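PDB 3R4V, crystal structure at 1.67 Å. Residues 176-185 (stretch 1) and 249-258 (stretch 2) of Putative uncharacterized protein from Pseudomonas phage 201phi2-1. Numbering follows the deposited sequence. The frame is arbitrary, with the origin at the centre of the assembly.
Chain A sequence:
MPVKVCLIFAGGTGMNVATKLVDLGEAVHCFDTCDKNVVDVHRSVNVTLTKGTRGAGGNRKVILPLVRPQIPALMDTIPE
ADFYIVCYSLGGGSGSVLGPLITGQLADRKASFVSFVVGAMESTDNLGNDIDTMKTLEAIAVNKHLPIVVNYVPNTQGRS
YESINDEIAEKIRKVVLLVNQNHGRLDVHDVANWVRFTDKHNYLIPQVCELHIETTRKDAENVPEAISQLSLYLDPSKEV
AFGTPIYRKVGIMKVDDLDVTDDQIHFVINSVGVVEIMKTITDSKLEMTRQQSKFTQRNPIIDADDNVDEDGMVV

Stretch 1 176-185: VLLVNQNHGR
Stretch 2 249-258: KVGIMKVDDL

A single carboxylate oxygen, OD2 of Asp-257, gathers two of the five direct hydrogen bonds between the stretches, and a water besides. It accepts hydrogen bonds from Asn-180 ND2 (3.1 Å to OD2) and Asn-182 ND2 (3.3 Å to OD2; Asn-182 chi1 t), and a third from a water 2.8 Å from the same OD2. The water also accepts from Lys-254 N at 2.9 Å and, weakly, from Asn-182 ND2 at 3.2 Å, and it hydrogen-bonds to His-183 ND1 at 2.8 Å. One charged acceptor thus gathers two amides, while the water ties it to a ring and a backbone NH.

The backbone frame is minimal: one antiparallel bridge, between Gly-184 and Ile-252, with CA atoms 4.8 Å apart. It is a hydrogen-bonded pair, Gly-184 N giving to Ile-252 O and Ile-252 N giving to Gly-184 O, both at 2.9 Å. The register continues outward as His-183 with Met-253 (CA to CA 5.0 Å) and Arg-185 with Gly-251 (CA to CA 5.3 Å). Gly-251 CA lies 3.3 Å from Gly-184 O, a CA-H...O contact beside the bridge.

Stretch 1 enters as helix through Leu-178, and Val-179 is the first residue to leave helical angles. Gln-181 takes positive phi (66/18), Asn-182 sits at -111/11, and His-183 and Gly-184 are extended at -99/141 and -63/140 before Arg-185 turns to 76/-10. Stretch 2 is strand from Lys-249 to Ile-252 (Gly-251 -122/147, Ile-252 -104/118), stays extended through Lys-254, then makes a type I turn from Lys-254 to Asp-257 (Val-255 -64/-18, Asp-256 -95/2), closed by Asp-257 N to Lys-254 O at 2.8 Å. The turn presents Asp-257, chi1 t and chi2 -27°, toward the loop of stretch 1.

That loop is braced internally. Asn-180, chi1 p, accepts at OD1 from Asn-182 N (2.9 Å) while its ND2 reaches the aspartate, so both ends of the amide are used. His-183, chi1 m and chi2 -50°, gives from NE2 to Leu-177 O at 2.8 Å, pinning the ring against the helix end; Asn-180 N also bonds that oxygen, at 3.1 Å from Leu-177 O.

Lys-254 (m, t, t, p) points toward stretch 1 and donates from NZ to Asn-182 O at 2.9 Å, so a charged amine satisfies a loop carbonyl. Past the polar cluster, Met-253 (m, t, m) makes the apolar contact: its SD lies 4.1 Å from CD2 of Leu-177 (t, p) and 5.3 Å from the His-183 ring centroid, in an oblique approach.

Beyond the bridge, Arg-185 (m, t, p, chi4 179°) points toward the strand. Its guanidinium receives Val-250 CG1 (chi1 t) over one face, and NH1 lies 3.9 Å from Ile-252 CG1 (m, m), while NH1 and NH2 are hydrogen-bonded elsewhere in the structure. The rule to read here is economy: the two stretches bury 586 Å² between them with one bridge, and a shared carboxylate and a bound water lie beside it.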

# COMPACT_ATOMS: atom_id res chain seq x y z
N VAL A 176 -9.44 -6.23 8.32
CA VAL A 176 -10.21 -5.66 9.43
C VAL A 176 -10.84 -6.79 10.22
O VAL A 176 -10.86 -6.76 11.45
CB VAL A 176 -11.27 -4.65 8.95
CG1 VAL A 176 -12.22 -4.28 10.08
CG2 VAL A 176 -10.58 -3.39 8.39
N LEU A 177 -11.31 -7.80 9.51
CA LEU A 177 -11.90 -8.98 10.15
C LEU A 177 -10.83 -9.73 10.96
O LEU A 177 -11.02 -10.06 12.13
CB LEU A 177 -12.49 -9.91 9.09
CG LEU A 177 -12.86 -11.31 9.55
CD1 LEU A 177 -14.03 -11.24 10.50
CD2 LEU A 177 -13.17 -12.19 8.33
N LEU A 178 -9.70 -9.99 10.31
CA LEU A 178 -8.57 -10.67 10.95
C LEU A 178 -8.24 -10.07 12.31
O LEU A 178 -8.05 -10.81 13.28
CB LEU A 178 -7.33 -10.62 10.05
CG LEU A 178 -6.01 -11.13 10.66
CD1 LEU A 178 -6.13 -12.61 11.00
CD2 LEU A 178 -4.81 -10.88 9.73
N VAL A 179 -8.16 -8.74 12.38
CA VAL A 179 -7.69 -8.05 13.59
C VAL A 179 -8.83 -7.56 14.50
O VAL A 179 -8.63 -6.72 15.37
CB VAL A 179 -6.69 -6.91 13.23
CG1 VAL A 179 -5.58 -7.47 12.35
CG2 VAL A 179 -7.40 -5.79 12.49
N ASN A 180 -10.03 -8.13 14.32
CA ASN A 180 -11.18 -7.72 15.14
C ASN A 180 -11.22 -8.30 16.57
O ASN A 180 -12.13 -8.00 17.35
CB ASN A 180 -12.50 -7.97 14.40
CG ASN A 180 -13.03 -9.42 14.55
OD1 ASN A 180 -12.41 -10.27 15.19
ND2 ASN A 180 -14.19 -9.68 13.95
N GLN A 181 -10.23 -9.12 16.91
CA GLN A 181 -9.98 -9.60 18.28
C GLN A 181 -11.09 -10.50 18.82
O GLN A 181 -11.19 -10.71 20.02
CB GLN A 181 -9.72 -8.41 19.22
CG GLN A 181 -8.52 -7.55 18.81
CD GLN A 181 -8.19 -6.44 19.79
OE1 GLN A 181 -8.60 -6.47 20.95
NE2 GLN A 181 -7.45 -5.43 19.33
N ASN A 182 -11.90 -11.03 17.91
CA ASN A 182 -13.05 -11.84 18.29
C ASN A 182 -12.90 -13.32 17.93
O ASN A 182 -13.87 -14.09 18.02
CB ASN A 182 -14.32 -11.24 17.66
CG ASN A 182 -15.59 -11.97 18.07
OD1 ASN A 182 -15.91 -12.04 19.26
ND2 ASN A 182 -16.32 -12.50 17.10
N HIS A 183 -11.70 -13.72 17.54
CA HIS A 183 -11.46 -15.10 17.12
C HIS A 183 -10.86 -15.95 18.23
O HIS A 183 -10.00 -15.49 18.99
CB HIS A 183 -10.55 -15.13 15.90
CG HIS A 183 -10.95 -14.15 14.84
ND1 HIS A 183 -12.24 -14.05 14.37
CD2 HIS A 183 -10.23 -13.21 14.19
CE1 HIS A 183 -12.29 -13.10 13.46
NE2 HIS A 183 -11.09 -12.57 13.33
N GLY A 184 -11.30 -17.20 18.33
CA GLY A 184 -10.72 -18.11 19.30
C GLY A 184 -9.26 -18.36 19.01
O GLY A 184 -8.86 -18.47 17.85
N ARG A 185 -8.45 -18.42 20.07
CA ARG A 185 -7.03 -18.76 19.97
C ARG A 185 -6.14 -17.63 19.46
O ARG A 185 -4.91 -17.73 19.52
CB ARG A 185 -6.83 -20.02 19.13
CG ARG A 185 -7.36 -21.28 19.81
CD ARG A 185 -7.67 -22.39 18.82
NE ARG A 185 -6.49 -22.83 18.08
CZ ARG A 185 -6.51 -23.80 17.18
NH1 ARG A 185 -7.64 -24.43 16.90
NH2 ARG A 185 -5.39 -24.14 16.55
N LYS A 249 0.20 -19.33 12.79
CA LYS A 249 -0.84 -19.24 13.82
C LYS A 249 -2.23 -19.44 13.21
O LYS A 249 -2.46 -19.13 12.05
CB LYS A 249 -0.81 -17.89 14.54
CG LYS A 249 0.12 -17.84 15.73
CD LYS A 249 -0.46 -18.56 16.93
CE LYS A 249 0.63 -18.87 17.95
NZ LYS A 249 1.56 -17.71 18.13
N VAL A 250 -3.14 -19.95 14.02
CA VAL A 250 -4.51 -20.18 13.58
C VAL A 250 -5.53 -19.53 14.52
O VAL A 250 -5.37 -19.55 15.74
CB VAL A 250 -4.80 -21.69 13.45
CG1 VAL A 250 -6.29 -21.94 13.16
CG2 VAL A 250 -3.93 -22.30 12.37
N GLY A 251 -6.57 -18.95 13.94
CA GLY A 251 -7.70 -18.44 14.72
C GLY A 251 -9.00 -19.08 14.28
O GLY A 251 -9.18 -19.42 13.11
N ILE A 252 -9.93 -19.26 15.22
CA ILE A 252 -11.23 -19.84 14.89
C ILE A 252 -12.29 -18.77 14.86
O ILE A 252 -12.54 -18.10 15.86
CB ILE A 252 -11.63 -20.94 15.89
CG1 ILE A 252 -10.53 -22.00 15.94
CG2 ILE A 252 -12.98 -21.55 15.50
CD1 ILE A 252 -10.04 -22.43 14.57
N MET A 253 -12.91 -18.59 13.69
CA MET A 253 -13.93 -17.57 13.51
C MET A 253 -15.27 -18.03 14.05
O MET A 253 -15.52 -19.24 14.17
CB MET A 253 -14.06 -17.18 12.03
CG MET A 253 -12.80 -16.60 11.44
SD MET A 253 -13.04 -16.08 9.74
CE MET A 253 -12.98 -17.67 8.91
N LYS A 254 -16.13 -17.08 14.36
CA LYS A 254 -17.41 -17.38 14.97
C LYS A 254 -18.55 -17.24 13.96
O LYS A 254 -18.64 -16.23 13.26
CB LYS A 254 -17.64 -16.49 16.18
CG LYS A 254 -16.75 -16.85 17.37
CD LYS A 254 -16.85 -15.83 18.49
CE LYS A 254 -16.09 -16.28 19.72
NZ LYS A 254 -14.63 -16.44 19.47
N VAL A 255 -19.41 -18.25 13.88
CA VAL A 255 -20.49 -18.26 12.90
C VAL A 255 -21.51 -17.14 13.10
O VAL A 255 -22.28 -16.82 12.19
CB VAL A 255 -21.22 -19.64 12.84
CG1 VAL A 255 -21.84 -20.00 14.19
CG2 VAL A 255 -22.27 -19.64 11.73
N ASP A 256 -21.52 -16.54 14.29
CA ASP A 256 -22.40 -15.41 14.57
C ASP A 256 -21.69 -14.07 14.36
O ASP A 256 -22.27 -13.01 14.60
CB ASP A 256 -22.96 -15.49 15.99
CG ASP A 256 -21.88 -15.44 17.05
OD1 ASP A 256 -20.81 -16.06 16.86
OD2 ASP A 256 -22.10 -14.78 18.09
N ASP A 257 -20.43 -14.13 13.92
CA ASP A 257 -19.68 -12.94 13.52
C ASP A 257 -20.17 -12.55 12.13
O ASP A 257 -19.87 -13.22 11.14
CB ASP A 257 -18.17 -13.26 13.50
CG ASP A 257 -17.28 -12.01 13.39
OD1 ASP A 257 -17.74 -10.99 12.85
OD2 ASP A 257 -16.11 -12.07 13.84
N LEU A 258 -20.96 -11.48 12.07
CA LEU A 258 -21.57 -11.07 10.81
C LEU A 258 -20.55 -10.63 9.76
O LEU A 258 -20.86 -10.56 8.57
CB LEU A 258 -22.58 -9.95 11.06
CG LEU A 258 -23.81 -10.34 11.88
CD1 LEU A 258 -24.53 -9.10 12.38
CD2 LEU A 258 -24.74 -11.22 11.05
O HOH W 1 -14.99 -14.42 14.87